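Local coordinates for protein carbon monoxide oxidation system transcription regulator CooA-1 (PDB 6CPB) that senses carbon monoxide through heme and probably acts as a DNA-binding transcription regulator, this chain being its heme-binding sensor domain, at residues A[6-20]-A[102-115]. Residues are numbered along the deposited sequence; the frame is centred on the assembly and turned at random. Where two conformers were deposited one is given.
Sequences TNLLEVLNSEEYSGV and IVVEFPAFSLNMVK. With SO4 (sulfate ion), chain D.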
loop_
_atom_site.group_PDB
_atom_site.type_symbol
_atom_site.label_atom_id
_atom_site.label_comp_id
_atom_site.label_asym_id
_atom_site.label_seq_id
_atom_site.Cartn_x
_atom_site.Cartn_y
_atom_site.Cartn_z
ATOM N N THR A 6 9.191 -9.930 -5.431
ATOM C CA THR A 6 7.937 -9.556 -6.095
ATOM C C THR A 6 8.153 -8.787 -7.386
ATOM O O THR A 6 7.175 -8.417 -8.047
ATOM C CB THR A 6 6.998 -8.719 -5.204
ATOM O OG1 THR A 6 7.490 -7.375 -5.075
ATOM C CG2 THR A 6 6.786 -9.356 -3.831
ATOM N N ASN A 7 9.396 -8.552 -7.774
ATOM C CA ASN A 7 9.653 -7.796 -8.987
ATOM C C ASN A 7 9.018 -8.488 -10.191
ATOM O O ASN A 7 9.065 -9.713 -10.318
ATOM C CB ASN A 7 11.163 -7.650 -9.167
ATOM C CG ASN A 7 11.516 -6.863 -10.376
ATOM O OD1 ASN A 7 11.619 -7.410 -11.477
ATOM N ND2 ASN A 7 11.692 -5.561 -10.204
ATOM N N LEU A 8 8.442 -7.690 -11.089
ATOM C CA LEU A 8 7.640 -8.201 -12.195
ATOM C C LEU A 8 8.393 -8.353 -13.509
ATOM O O LEU A 8 7.776 -8.725 -14.509
ATOM C CB LEU A 8 6.408 -7.316 -12.395
ATOM C CG LEU A 8 5.428 -7.376 -11.223
ATOM C CD1 LEU A 8 4.417 -6.261 -11.340
ATOM C CD2 LEU A 8 4.719 -8.729 -11.123
ATOM N N LEU A 9 9.703 -8.109 -13.554
ATOM C CA LEU A 9 10.416 -8.337 -14.809
ATOM C C LEU A 9 10.294 -9.782 -15.272
ATOM O O LEU A 9 10.173 -10.041 -16.471
ATOM C CB LEU A 9 11.886 -7.937 -14.709
ATOM C CG LEU A 9 12.154 -6.434 -14.692
ATOM C CD1 LEU A 9 13.622 -6.146 -14.380
ATOM C CD2 LEU A 9 11.755 -5.786 -16.005
ATOM N N GLU A 10 10.350 -10.743 -14.351
ATOM C CA GLU A 10 10.239 -12.139 -14.763
ATOM C C GLU A 10 8.887 -12.409 -15.414
ATOM O O GLU A 10 8.795 -13.204 -16.353
ATOM C CB GLU A 10 10.527 -13.055 -13.571
ATOM C CG GLU A 10 10.441 -14.558 -13.851
ATOM C CD GLU A 10 9.096 -15.170 -13.499
ATOM O OE1 GLU A 10 8.222 -14.463 -12.971
ATOM O OE2 GLU A 10 8.910 -16.392 -13.738
ATOM N N VAL A 11 7.832 -11.754 -14.925
ATOM C CA VAL A 11 6.498 -11.846 -15.509
ATOM C C VAL A 11 6.464 -11.177 -16.880
ATOM O O VAL A 11 5.940 -11.743 -17.853
ATOM C CB VAL A 11 5.502 -11.205 -14.521
ATOM C CG1 VAL A 11 4.206 -10.774 -15.195
ATOM C CG2 VAL A 11 5.240 -12.173 -13.367
ATOM N N LEU A 12 7.033 -9.965 -16.983
ATOM C CA LEU A 12 7.087 -9.265 -18.260
ATOM C C LEU A 12 7.759 -10.109 -19.321
ATOM O O LEU A 12 7.379 -10.051 -20.495
ATOM C CB LEU A 12 7.850 -7.945 -18.104
ATOM C CG LEU A 12 7.063 -6.838 -17.407
ATOM C CD1 LEU A 12 7.963 -5.736 -16.864
ATOM C CD2 LEU A 12 6.051 -6.242 -18.366
ATOM N N ASN A 13 8.739 -10.910 -18.925
ATOM C CA ASN A 13 9.520 -11.709 -19.856
ATOM C C ASN A 13 9.054 -13.153 -19.944
ATOM O O ASN A 13 9.780 -13.995 -20.478
ATOM C CB ASN A 13 10.990 -11.613 -19.477
ATOM C CG ASN A 13 11.529 -10.223 -19.708
ATOM O OD1 ASN A 13 11.257 -9.618 -20.740
ATOM N ND2 ASN A 13 12.249 -9.690 -18.741
ATOM N N SER A 14 7.855 -13.448 -19.470
ATOM C CA SER A 14 7.314 -14.800 -19.508
ATOM C C SER A 14 6.236 -14.936 -20.569
ATOM O O SER A 14 5.256 -14.188 -20.575
ATOM C CB SER A 14 6.708 -15.167 -18.166
ATOM O OG SER A 14 7.700 -15.468 -17.223
ATOM N N GLU A 15 6.388 -15.951 -21.412
ATOM C CA GLU A 15 5.407 -16.225 -22.454
ATOM C C GLU A 15 3.993 -16.368 -21.886
ATOM O O GLU A 15 3.016 -15.930 -22.504
ATOM C CB GLU A 15 5.842 -17.491 -23.202
ATOM C CG GLU A 15 4.949 -17.910 -24.338
ATOM C CD GLU A 15 5.488 -19.113 -25.116
ATOM O OE1 GLU A 15 6.561 -19.666 -24.768
ATOM O OE2 GLU A 15 4.825 -19.500 -26.102
ATOM N N GLU A 16 3.865 -16.977 -20.703
ATOM C CA GLU A 16 2.552 -17.222 -20.107
ATOM C C GLU A 16 1.758 -15.942 -19.889
ATOM O O GLU A 16 0.522 -15.992 -19.829
ATOM C CB GLU A 16 2.722 -17.979 -18.792
ATOM C CG GLU A 16 1.441 -18.237 -17.992
ATOM C CD GLU A 16 0.423 -19.144 -18.690
ATOM O OE1 GLU A 16 0.757 -19.835 -19.673
ATOM O OE2 GLU A 16 -0.738 -19.150 -18.229
ATOM N N TYR A 17 2.440 -14.803 -19.723
ATOM C CA TYR A 17 1.801 -13.512 -19.505
ATOM C C TYR A 17 1.693 -12.680 -20.777
ATOM O O TYR A 17 1.205 -11.546 -20.718
ATOM C CB TYR A 17 2.573 -12.729 -18.436
ATOM C CG TYR A 17 2.434 -13.318 -17.049
ATOM C CD1 TYR A 17 3.244 -14.356 -16.617
ATOM C CD2 TYR A 17 1.513 -12.799 -16.152
ATOM C CE1 TYR A 17 3.115 -14.882 -15.340
ATOM C CE2 TYR A 17 1.388 -13.308 -14.886
ATOM C CZ TYR A 17 2.190 -14.343 -14.478
ATOM O OH TYR A 17 2.043 -14.831 -13.195
ATOM N N SER A 18 2.163 -13.197 -21.916
ATOM C CA SER A 18 2.256 -12.368 -23.112
ATOM C C SER A 18 0.887 -11.907 -23.595
ATOM O O SER A 18 0.766 -10.809 -24.152
ATOM C CB SER A 18 3.015 -13.098 -24.222
ATOM O OG SER A 18 2.369 -14.308 -24.577
ATOM N N GLY A 19 -0.154 -12.712 -23.377
ATOM C CA GLY A 19 -1.484 -12.311 -23.805
ATOM C C GLY A 19 -2.077 -11.236 -22.915
ATOM O O GLY A 19 -2.624 -10.242 -23.397
ATOM N N VAL A 20 -1.971 -11.413 -21.599
ATOM C CA VAL A 20 -2.578 -10.432 -20.715
ATOM C C VAL A 20 -1.839 -9.100 -20.798
ATOM O O VAL A 20 -2.455 -8.036 -20.684
ATOM C CB VAL A 20 -2.715 -10.983 -19.284
ATOM C CG1 VAL A 20 -1.371 -11.193 -18.641
ATOM C CG2 VAL A 20 -3.587 -10.071 -18.448
ATOM N N ILE A 102 -7.728 -8.484 -14.131
ATOM C CA ILE A 102 -6.481 -9.202 -14.387
ATOM C C ILE A 102 -5.975 -9.896 -13.128
ATOM O O ILE A 102 -5.546 -11.056 -13.174
ATOM C CB ILE A 102 -5.429 -8.236 -14.968
ATOM C CG1 ILE A 102 -5.776 -7.879 -16.416
ATOM C CG2 ILE A 102 -4.019 -8.824 -14.855
ATOM C CD1 ILE A 102 -4.993 -6.705 -16.945
ATOM N N VAL A 103 -6.013 -9.203 -11.987
ATOM C CA VAL A 103 -5.471 -9.749 -10.743
ATOM C C VAL A 103 -6.175 -11.034 -10.333
ATOM O O VAL A 103 -5.557 -11.919 -9.726
ATOM C CB VAL A 103 -5.550 -8.675 -9.637
ATOM C CG1 VAL A 103 -5.371 -9.270 -8.247
ATOM C CG2 VAL A 103 -4.495 -7.602 -9.860
ATOM N N VAL A 104 -7.477 -11.151 -10.606
ATOM C CA VAL A 104 -8.204 -12.362 -10.237
ATOM C C VAL A 104 -7.570 -13.578 -10.890
ATOM O O VAL A 104 -7.484 -14.653 -10.285
ATOM C CB VAL A 104 -9.697 -12.213 -10.585
ATOM C CG1 VAL A 104 -10.435 -13.536 -10.379
ATOM C CG2 VAL A 104 -10.330 -11.112 -9.729
ATOM N N GLU A 105 -7.128 -13.433 -12.135
ATOM C CA GLU A 105 -6.480 -14.513 -12.867
ATOM C C GLU A 105 -4.976 -14.564 -12.611
ATOM O O GLU A 105 -4.392 -15.653 -12.532
ATOM C CB GLU A 105 -6.747 -14.334 -14.366
ATOM C CG GLU A 105 -6.169 -15.421 -15.267
ATOM C CD GLU A 105 -6.814 -16.773 -15.055
ATOM O OE1 GLU A 105 -7.867 -16.840 -14.388
ATOM O OE2 GLU A 105 -6.265 -17.768 -15.570
ATOM N N PHE A 106 -4.347 -13.399 -12.463
ATOM C CA PHE A 106 -2.890 -13.263 -12.418
ATOM C C PHE A 106 -2.516 -12.411 -11.211
ATOM O O PHE A 106 -2.130 -11.244 -11.349
ATOM C CB PHE A 106 -2.371 -12.604 -13.700
ATOM C CG PHE A 106 -2.641 -13.391 -14.944
ATOM C CD1 PHE A 106 -1.864 -14.484 -15.257
ATOM C CD2 PHE A 106 -3.659 -13.018 -15.808
ATOM C CE1 PHE A 106 -2.109 -15.210 -16.419
ATOM C CE2 PHE A 106 -3.899 -13.729 -16.962
ATOM C CZ PHE A 106 -3.124 -14.826 -17.257
ATOM N N PRO A 107 -2.592 -12.976 -10.004
ATOM C CA PRO A 107 -2.378 -12.165 -8.796
ATOM C C PRO A 107 -0.945 -11.693 -8.579
ATOM O O PRO A 107 -0.733 -10.832 -7.716
ATOM C CB PRO A 107 -2.844 -13.087 -7.658
ATOM C CG PRO A 107 -2.904 -14.414 -8.228
ATOM C CD PRO A 107 -3.125 -14.303 -9.682
ATOM N N ALA A 108 0.043 -12.194 -9.321
ATOM C CA ALA A 108 1.411 -11.715 -9.133
ATOM C C ALA A 108 1.504 -10.191 -9.211
ATOM O O ALA A 108 2.248 -9.568 -8.443
ATOM C CB ALA A 108 2.334 -12.350 -10.166
ATOM N N PHE A 109 0.755 -9.568 -10.124
ATOM C CA PHE A 109 0.814 -8.119 -10.260
ATOM C C PHE A 109 0.459 -7.437 -8.948
ATOM O O PHE A 109 1.019 -6.384 -8.603
ATOM C CB PHE A 109 -0.155 -7.646 -11.347
ATOM C CG PHE A 109 0.192 -8.111 -12.748
ATOM C CD1 PHE A 109 1.159 -7.466 -13.492
ATOM C CD2 PHE A 109 -0.493 -9.154 -13.338
ATOM C CE1 PHE A 109 1.458 -7.877 -14.780
ATOM C CE2 PHE A 109 -0.191 -9.576 -14.614
ATOM C CZ PHE A 109 0.777 -8.932 -15.340
ATOM N N SER A 110 -0.482 -8.014 -8.206
ATOM C CA SER A 110 -0.934 -7.386 -6.978
ATOM C C SER A 110 0.081 -7.520 -5.859
ATOM O O SER A 110 0.089 -6.688 -4.947
ATOM C CB SER A 110 -2.260 -7.994 -6.545
ATOM O OG SER A 110 -2.114 -9.328 -6.045
ATOM N N LEU A 111 0.928 -8.545 -5.880
ATOM C CA LEU A 111 1.903 -8.688 -4.808
ATOM C C LEU A 111 2.985 -7.626 -4.894
ATOM O O LEU A 111 3.445 -7.111 -3.869
ATOM C CB LEU A 111 2.507 -10.086 -4.810
ATOM C CG LEU A 111 1.568 -11.188 -4.295
ATOM C CD1 LEU A 111 2.246 -12.540 -4.332
ATOM C CD2 LEU A 111 1.077 -10.899 -2.882
ATOM N N ASN A 112 3.393 -7.274 -6.102
ATOM C CA ASN A 112 4.309 -6.159 -6.221
ATOM C C ASN A 112 3.626 -4.862 -5.816
ATOM O O ASN A 112 4.244 -4.002 -5.173
ATOM C CB ASN A 112 4.871 -6.072 -7.639
ATOM C CG ASN A 112 5.838 -4.934 -7.792
ATOM O OD1 ASN A 112 5.471 -3.851 -8.228
ATOM N ND2 ASN A 112 7.083 -5.165 -7.409
ATOM N N MET A 113 2.350 -4.706 -6.160
ATOM C CA MET A 113 1.630 -3.496 -5.797
ATOM C C MET A 113 1.558 -3.330 -4.285
ATOM O O MET A 113 1.699 -2.215 -3.766
ATOM C CB MET A 113 0.235 -3.529 -6.409
ATOM C CG MET A 113 -0.541 -2.267 -6.156
ATOM S SD MET A 113 -2.077 -2.216 -7.041
ATOM C CE MET A 113 -1.499 -1.779 -8.686
ATOM N N VAL A 114 1.314 -4.423 -3.561
ATOM C CA VAL A 114 1.312 -4.377 -2.102
ATOM C C VAL A 114 2.666 -3.925 -1.580
ATOM O O VAL A 114 2.751 -3.093 -0.670
ATOM C CB VAL A 114 0.913 -5.754 -1.529
ATOM C CG1 VAL A 114 1.243 -5.849 -0.046
ATOM C CG2 VAL A 114 -0.564 -6.035 -1.768
ATOM N N LYS A 115 3.744 -4.473 -2.135
ATOM C CA LYS A 115 5.089 -4.110 -1.695
ATOM C C LYS A 115 5.349 -2.617 -1.913
ATOM O O LYS A 115 5.843 -1.918 -1.013
ATOM C CB LYS A 115 6.098 -4.987 -2.450
ATOM C CG LYS A 115 7.544 -4.851 -2.027
ATOM C CD LYS A 115 8.273 -3.720 -2.711
ATOM C CE LYS A 115 8.342 -3.868 -4.215
ATOM N NZ LYS A 115 9.256 -2.840 -4.797
HETATM S S SO4 D . 11.178 -6.693 -5.045
HETATM O O1 SO4 D . 11.599 -7.742 -5.972
HETATM O O2 SO4 D . 10.090 -7.200 -4.209
HETATM O O3 SO4 D . 12.305 -6.309 -4.199
HETATM O O4 SO4 D . 10.723 -5.535 -5.812
HETATM O O HOH W 1 -0.018 -14.375 -11.464
#
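Val20 and Glu105 lie on opposite faces of the Phe106 ring. Val20 CG1 makes a CH-pi contact, 4.2 Å from the Phe106 ring centroid. Glu105 CG sits over the other face. Val20 CG2 packs on Ile102 CG1 at 3.7 Å. Tyr17 meets Phe106 obliquely, with Tyr17 CE2 3.5 Å from Phe106 CD1 and the planes at 49°. Val11 CG1 lies over one face of the Tyr17 ring, offset toward its rim. At the edge, in the ring plane, one water joins Tyr17 OH to the backbone N of Ala108. Phe109 completes the aromatic cluster, its plane 80° from that of Tyr17. Val11 CG1 also reaches Phe109 CZ at 3.9 Å.

The contact seats the N-terminal segment of this cyclic nucleotide-binding-type sensor domain against the end of helix 96-105 and the first turns of the long helix 108-135, which also meets the second subunit.

Leu8 CD1 rests on Asn112 CB, 3.7 Å away. Asn112 CG is anti to the backbone N (chi1 -179°), which extends the amide to Thr6. Its ND2 donates to Thr6 OG1 at 3.2 Å, tilted from the amide plane, and weakly to Thr6 O. Asn112 ND2 also bonds Asp73 OD1, while Asn112 OD1 accepts from Ile74 N. A leucine here would probably leave Ile74 N without its acceptor, and Thr6 OG1 and Asp73 without the amide donor. Thr6 OG1 in turn donates to O2 of a sulfate, probably from the crystallisation liquor, at 2.7 Å. Lys115 NZ bonds the sulfate weakly and forms a salt bridge with Asp73.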